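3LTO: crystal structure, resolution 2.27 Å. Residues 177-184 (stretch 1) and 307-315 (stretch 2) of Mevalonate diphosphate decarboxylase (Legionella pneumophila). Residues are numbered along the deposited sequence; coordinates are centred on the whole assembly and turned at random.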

# COMPACT_ATOMS: atom_id res chain seq x y z
N LEU A 177 11.50 -21.78 -18.67
CA LEU A 177 12.47 -22.80 -18.28
C LEU A 177 13.47 -22.03 -17.42
O LEU A 177 14.03 -21.04 -17.86
CB LEU A 177 13.17 -23.41 -19.49
CG LEU A 177 14.33 -24.36 -19.15
CD1 LEU A 177 13.81 -25.53 -18.31
CD2 LEU A 177 14.98 -24.86 -20.43
N HIS A 178 13.69 -22.50 -16.19
CA HIS A 178 14.61 -21.83 -15.27
C HIS A 178 15.85 -22.66 -14.95
O HIS A 178 15.74 -23.77 -14.41
CB HIS A 178 13.87 -21.47 -13.98
CG HIS A 178 14.76 -21.08 -12.83
ND1 HIS A 178 15.68 -20.05 -12.92
CD2 HIS A 178 14.84 -21.55 -11.57
CE1 HIS A 178 16.28 -19.90 -11.75
NE2 HIS A 178 15.78 -20.80 -10.91
N GLN A 179 17.02 -22.13 -15.28
CA GLN A 179 18.29 -22.80 -15.00
C GLN A 179 19.19 -21.90 -14.17
O GLN A 179 19.17 -20.67 -14.32
CB GLN A 179 19.01 -23.17 -16.30
CG GLN A 179 18.21 -24.04 -17.25
CD GLN A 179 18.98 -24.37 -18.52
OE1 GLN A 179 19.67 -23.51 -19.08
NE2 GLN A 179 18.85 -25.60 -18.99
N VAL A 180 19.98 -22.51 -13.30
CA VAL A 180 20.90 -21.78 -12.44
C VAL A 180 22.34 -22.26 -12.61
O VAL A 180 22.64 -23.44 -12.42
CB VAL A 180 20.52 -21.94 -10.95
CG1 VAL A 180 21.37 -21.00 -10.11
CG2 VAL A 180 19.04 -21.66 -10.76
N ILE A 181 23.22 -21.34 -12.98
CA ILE A 181 24.63 -21.67 -13.12
C ILE A 181 25.22 -21.46 -11.74
O ILE A 181 25.36 -20.33 -11.27
CB ILE A 181 25.32 -20.75 -14.13
CG1 ILE A 181 24.72 -20.98 -15.52
CG2 ILE A 181 26.83 -21.01 -14.13
CD1 ILE A 181 24.99 -19.87 -16.50
N VAL A 182 25.54 -22.56 -11.08
CA VAL A 182 26.08 -22.52 -9.73
C VAL A 182 27.56 -22.20 -9.71
O VAL A 182 28.38 -22.98 -10.18
CB VAL A 182 25.87 -23.86 -9.02
CG1 VAL A 182 26.33 -23.76 -7.57
CG2 VAL A 182 24.42 -24.26 -9.12
N ILE A 183 27.90 -21.04 -9.16
CA ILE A 183 29.29 -20.62 -9.04
C ILE A 183 29.63 -20.68 -7.55
O ILE A 183 29.07 -19.93 -6.75
CB ILE A 183 29.48 -19.20 -9.59
CG1 ILE A 183 29.25 -19.21 -11.11
CG2 ILE A 183 30.87 -18.69 -9.26
CD1 ILE A 183 29.37 -17.86 -11.77
N SER A 184 30.53 -21.60 -7.19
CA SER A 184 30.93 -21.80 -5.80
C SER A 184 31.29 -20.52 -5.05
O SER A 184 31.96 -19.63 -5.57
CB SER A 184 32.10 -22.78 -5.75
OG SER A 184 31.73 -24.02 -6.34
N HIS A 307 28.08 -24.40 -24.09
CA HIS A 307 28.83 -23.51 -23.20
C HIS A 307 28.79 -23.77 -21.69
O HIS A 307 29.58 -23.19 -20.96
CB HIS A 307 28.43 -22.06 -23.46
CG HIS A 307 28.62 -21.62 -24.87
ND1 HIS A 307 27.62 -21.70 -25.81
CD2 HIS A 307 29.69 -21.10 -25.51
CE1 HIS A 307 28.06 -21.25 -26.97
NE2 HIS A 307 29.32 -20.88 -26.82
N LEU A 308 27.89 -24.63 -21.22
CA LEU A 308 27.80 -24.90 -19.79
C LEU A 308 28.42 -26.23 -19.36
O LEU A 308 29.18 -26.29 -18.40
CB LEU A 308 26.33 -24.86 -19.35
CG LEU A 308 25.79 -23.57 -18.72
CD1 LEU A 308 26.60 -22.37 -19.17
CD2 LEU A 308 24.32 -23.43 -19.09
N VAL A 309 28.07 -27.29 -20.08
CA VAL A 309 28.60 -28.61 -19.79
C VAL A 309 30.12 -28.61 -19.76
O VAL A 309 30.77 -28.09 -20.67
CB VAL A 309 28.12 -29.62 -20.84
CG1 VAL A 309 28.81 -30.95 -20.63
CG2 VAL A 309 26.61 -29.77 -20.75
N GLY A 310 30.69 -29.19 -18.70
CA GLY A 310 32.13 -29.25 -18.58
C GLY A 310 32.78 -27.99 -18.04
O GLY A 310 33.98 -27.98 -17.77
N ASN A 311 31.99 -26.93 -17.87
CA ASN A 311 32.52 -25.67 -17.37
C ASN A 311 31.89 -25.20 -16.07
O ASN A 311 32.59 -24.72 -15.18
CB ASN A 311 32.35 -24.59 -18.42
CG ASN A 311 32.94 -24.98 -19.74
OD1 ASN A 311 34.06 -25.49 -19.80
ND2 ASN A 311 32.20 -24.75 -20.82
N TYR A 312 30.57 -25.34 -15.97
CA TYR A 312 29.86 -24.92 -14.76
C TYR A 312 28.81 -25.94 -14.40
O TYR A 312 28.28 -26.64 -15.26
CB TYR A 312 29.16 -23.58 -14.98
CG TYR A 312 30.05 -22.45 -15.46
CD1 TYR A 312 30.40 -22.34 -16.80
CD2 TYR A 312 30.53 -21.50 -14.57
CE1 TYR A 312 31.22 -21.31 -17.25
CE2 TYR A 312 31.34 -20.46 -15.00
CZ TYR A 312 31.68 -20.37 -16.34
OH TYR A 312 32.50 -19.34 -16.76
N ASP A 313 28.50 -26.03 -13.11
CA ASP A 313 27.45 -26.94 -12.68
C ASP A 313 26.17 -26.19 -12.98
O ASP A 313 26.12 -24.97 -12.84
CB ASP A 313 27.55 -27.24 -11.19
CG ASP A 313 28.66 -28.22 -10.86
OD1 ASP A 313 28.85 -29.20 -11.63
OD2 ASP A 313 29.32 -28.03 -9.82
N VAL A 314 25.13 -26.92 -13.37
CA VAL A 314 23.85 -26.31 -13.69
C VAL A 314 22.70 -27.01 -12.98
O VAL A 314 22.68 -28.24 -12.88
CB VAL A 314 23.56 -26.37 -15.20
CG1 VAL A 314 22.29 -25.59 -15.51
CG2 VAL A 314 24.73 -25.82 -15.98
N LEU A 315 21.75 -26.22 -12.48
CA LEU A 315 20.58 -26.78 -11.81
C LEU A 315 19.34 -26.53 -12.65
O LEU A 315 19.30 -25.49 -13.33
CB LEU A 315 20.39 -26.16 -10.43
CG LEU A 315 20.80 -27.09 -9.29
CD1 LEU A 315 22.13 -26.62 -8.71
CD2 LEU A 315 19.71 -27.11 -8.22
O HOH W 1 30.02 -24.01 -11.84

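A single water takes the place of a direct backbone bond where the two antiparallel segments begin to part: it donates to Val 182 O (2.6 Å from the water O) and accepts from Asp 313 N (2.8 Å from the same O). Across the same pair one direct link survives, Val 182 N donating to Asp 313 O at 3.0 Å. Further along, Val 180 and Leu 315 bond reciprocally, Val 180 N to Leu 315 O at 3.1 Å and Leu 315 N to Val 180 O at 2.9 Å, both nearly straight. Between them lies the non-hydrogen-bonded pair Ile 181 and Val 314, CA to CA 4.7 Å. CA-H...O contacts join Val 314 CA to Val 180 O (3.4 Å) and Gln 179 CA to Leu 315 O (3.3 Å).

Apolar side chains, lacking polar groups to pair, meet by van der Waals contact. On the face carrying Ile 181 and Val 314, Ile 181 CG2 meets Tyr 312 CB at 3.6 Å, while Ile 181 CD1 reaches Leu 308 CD1 at 4.0 Å. On the face of Val 182 and Asp 313, Val 182 CG2 presses tightly against Leu 315 CD1, 3.3 Å away. Leu 308 O accepts from both Asn 311 N (2.9 Å) and Tyr 312 N (3.0 Å), tying the preceding turn.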